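Local atomic coordinates of bacterioferritin (Mycobacterium tuberculosis, PDB entry 3UOI), a protein that probably stores iron, oxidising Fe(2+) with dioxygen and depositing the Fe(3+) as a mineral core inside a hollow, heme-binding shell of 24 subunits. Residues A91-A94 against I95-V99. Sequence-based numbering, arbitrary orientation.
Sequences ADLA and IEYDV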
ATOM      1  N   ALA A  91     -37.582 -22.000  34.115  1.00 24.29           N
ATOM      2  CA  ALA A  91     -38.640 -21.379  33.391  1.00 23.63           C
ATOM      3  C   ALA A  91     -38.418 -21.476  31.888  1.00 25.27           C
ATOM      4  O   ALA A  91     -39.304 -21.673  31.140  1.00 24.61           O
ATOM      5  CB  ALA A  91     -38.765 -19.963  33.839  1.00 21.06           C
ATOM      6  N   ASP A  92     -37.196 -21.266  31.469  1.00 25.32           N
ATOM      7  CA  ASP A  92     -36.844 -21.335  30.077  1.00 25.16           C
ATOM      8  C   ASP A  92     -36.932 -22.764  29.572  1.00 24.60           C
ATOM      9  O   ASP A  92     -37.337 -23.008  28.496  1.00 24.47           O
ATOM     10  CB  ASP A  92     -35.515 -20.660  29.822  1.00 22.98           C
ATOM     11  CG  ASP A  92     -35.562 -19.140  30.059  1.00 26.36           C
ATOM     12  OD1 ASP A  92     -34.515 -18.579  30.032  1.00 22.12           O
ATOM     13  OD2 ASP A  92     -36.589 -18.529  30.290  1.00 29.82           O
ATOM     14  N   LEU A  93     -36.553 -23.696  30.418  1.00 25.14           N
ATOM     15  CA  LEU A  93     -36.593 -25.097  30.095  1.00 24.86           C
ATOM     16  C   LEU A  93     -37.996 -25.521  29.839  1.00 25.37           C
ATOM     17  O   LEU A  93     -38.231 -26.270  28.983  1.00 26.04           O
ATOM     18  CB  LEU A  93     -36.013 -25.939  31.207  1.00 25.39           C
ATOM     19  CG  LEU A  93     -34.554 -26.322  31.068  1.00 28.08           C
ATOM     20  CD1 LEU A  93     -34.068 -27.002  32.290  1.00 27.85           C
ATOM     21  CD2 LEU A  93     -34.373 -27.188  29.914  1.00 21.52           C
ATOM     22  N   ALA A  94     -38.919 -25.024  30.623  1.00 24.46           N
ATOM     23  CA  ALA A  94     -40.295 -25.434  30.500  1.00 24.40           C
ATOM     24  C   ALA A  94     -40.973 -25.077  29.202  1.00 24.64           C
ATOM     25  O   ALA A  94     -41.656 -25.856  28.693  1.00 24.65           O
ATOM     26  CB  ALA A  94     -41.117 -25.001  31.710  1.00 24.14           C
ATOM     27  N   ILE A  95     -40.772 -23.881  28.704  1.00 24.44           N
ATOM     28  CA  ILE A  95     -41.258 -23.479  27.403  1.00 23.07           C
ATOM     29  C   ILE A  95     -40.643 -24.233  26.191  1.00 23.99           C
ATOM     30  O   ILE A  95     -41.302 -24.599  25.276  1.00 23.74           O
ATOM     31  CB  ILE A  95     -41.163 -21.941  27.240  1.00 24.57           C
ATOM     32  CG1 ILE A  95     -41.781 -21.510  25.929  1.00 23.35           C
ATOM     33  CG2 ILE A  95     -39.779 -21.474  27.320  1.00 19.59           C
ATOM     34  CD1 ILE A  95     -42.519 -20.279  26.026  1.00 25.26           C
ATOM     35  N   GLU A  96     -39.361 -24.473  26.215  1.00 22.42           N
ATOM     36  CA  GLU A  96     -38.751 -25.286  25.200  1.00 23.62           C
ATOM     37  C   GLU A  96     -39.322 -26.733  25.220  1.00 23.78           C
ATOM     38  O   GLU A  96     -39.547 -27.300  24.193  1.00 23.04           O
ATOM     39  CB  GLU A  96     -37.241 -25.305  25.372  1.00 23.12           C
ATOM     40  CG  GLU A  96     -36.566 -23.965  25.498  1.00 28.62           C
ATOM     41  CD  GLU A  96     -35.451 -24.051  26.479  1.00 39.12           C
ATOM     42  OE1 GLU A  96     -35.042 -25.193  26.796  1.00 45.56           O
ATOM     43  OE2 GLU A  96     -34.946 -23.032  26.955  1.00 42.94           O
ATOM     44  N   TYR A  97     -39.542 -27.305  26.396  1.00 22.30           N
ATOM     45  CA  TYR A  97     -40.158 -28.621  26.496  1.00 21.79           C
ATOM     46  C   TYR A  97     -41.575 -28.597  25.949  1.00 20.42           C
ATOM     47  O   TYR A  97     -41.968 -29.490  25.282  1.00 20.52           O
ATOM     48  CB  TYR A  97     -40.084 -29.199  27.893  1.00 22.52           C
ATOM     49  CG  TYR A  97     -38.824 -29.967  28.163  1.00 25.80           C
ATOM     50  CD1 TYR A  97     -38.520 -31.074  27.422  1.00 31.63           C
ATOM     51  CD2 TYR A  97     -37.981 -29.629  29.168  1.00 24.97           C
ATOM     52  CE1 TYR A  97     -37.430 -31.763  27.642  1.00 30.38           C
ATOM     53  CE2 TYR A  97     -36.872 -30.313  29.381  1.00 25.95           C
ATOM     54  CZ  TYR A  97     -36.595 -31.396  28.623  1.00 28.71           C
ATOM     55  OH  TYR A  97     -35.490 -32.144  28.800  1.00 29.63           O
ATOM     56  N   ASP A  98     -42.295 -27.527  26.216  1.00 18.48           N
ATOM     57  CA  ASP A  98     -43.600 -27.358  25.663  1.00 21.66           C
ATOM     58  C   ASP A  98     -43.497 -27.359  24.160  1.00 20.11           C
ATOM     59  O   ASP A  98     -44.269 -27.964  23.547  1.00 22.57           O
ATOM     60  CB  ASP A  98     -44.278 -26.089  26.118  1.00 22.09           C
ATOM     61  CG  ASP A  98     -44.997 -26.244  27.391  1.00 28.17           C
ATOM     62  OD1 ASP A  98     -44.784 -27.231  28.025  1.00 33.57           O
ATOM     63  OD2 ASP A  98     -45.741 -25.364  27.781  1.00 33.96           O
ATOM     64  N   VAL A  99     -42.500 -26.728  23.588  1.00 20.72           N
ATOM     65  CA  VAL A  99     -42.338 -26.770  22.134  1.00 21.09           C
ATOM     66  C   VAL A  99     -42.096 -28.191  21.598  1.00 23.04           C
ATOM     67  O   VAL A  99     -42.660 -28.586  20.630  1.00 18.19           O
ATOM     68  CB  VAL A  99     -41.225 -25.818  21.637  1.00 21.38           C
ATOM     69  CG1 VAL A  99     -40.813 -26.168  20.246  1.00 21.23           C
ATOM     70  CG2 VAL A  99     -41.716 -24.460  21.646  1.00 18.05           C
TER
HETATM   71  O   HOH W   1     -42.805 -27.850  30.129  1.00 30.09           O
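Three successive i to i+4 backbone bonds join Asp92, Leu93 and Ala94 to the next turn of helix 85-112. Tyr97 N to Leu93 O and Asp98 N to Ala94 O are both 3.1 Å long. Glu96 N to Asp92 O, although nearly straight, is weak at 3.4 Å. A water spans this turn, donating to both Ala94 O and Asp98 OD1; the small methyl of Ala94 suits this partly exposed side, where Arg80 packs on it.

Among the acidic groups, Glu96 folds back along the helix: CG points away from its own carbonyl carbon (chi1 -51°), and a kink at the next bond carries OE2 to 2.8 Å from Asp92 O. Both are acceptors, so this approach is no hydrogen bond. Helix 85-112 belongs to the ferritin-like four-helix bundle, and the Glu96 carboxylate suits a predicted ligand of the second ferroxidase iron, near His132 and Glu129. That of Asp92 instead accepts a hydrogen bond from Gln26 of helix 7-36.

Leu93 CD2 lies 4.0 Å from Tyr97 CE2, the two side chains running alongside each other. Tyrosine suits this place because its ring lies beside Leu93 while its hydroxyl hydrogen-bonds to Glu137.

Ile95 brings CG2 close to Asp92 O, while its side chain packs on Tyr27 of helix 7-36.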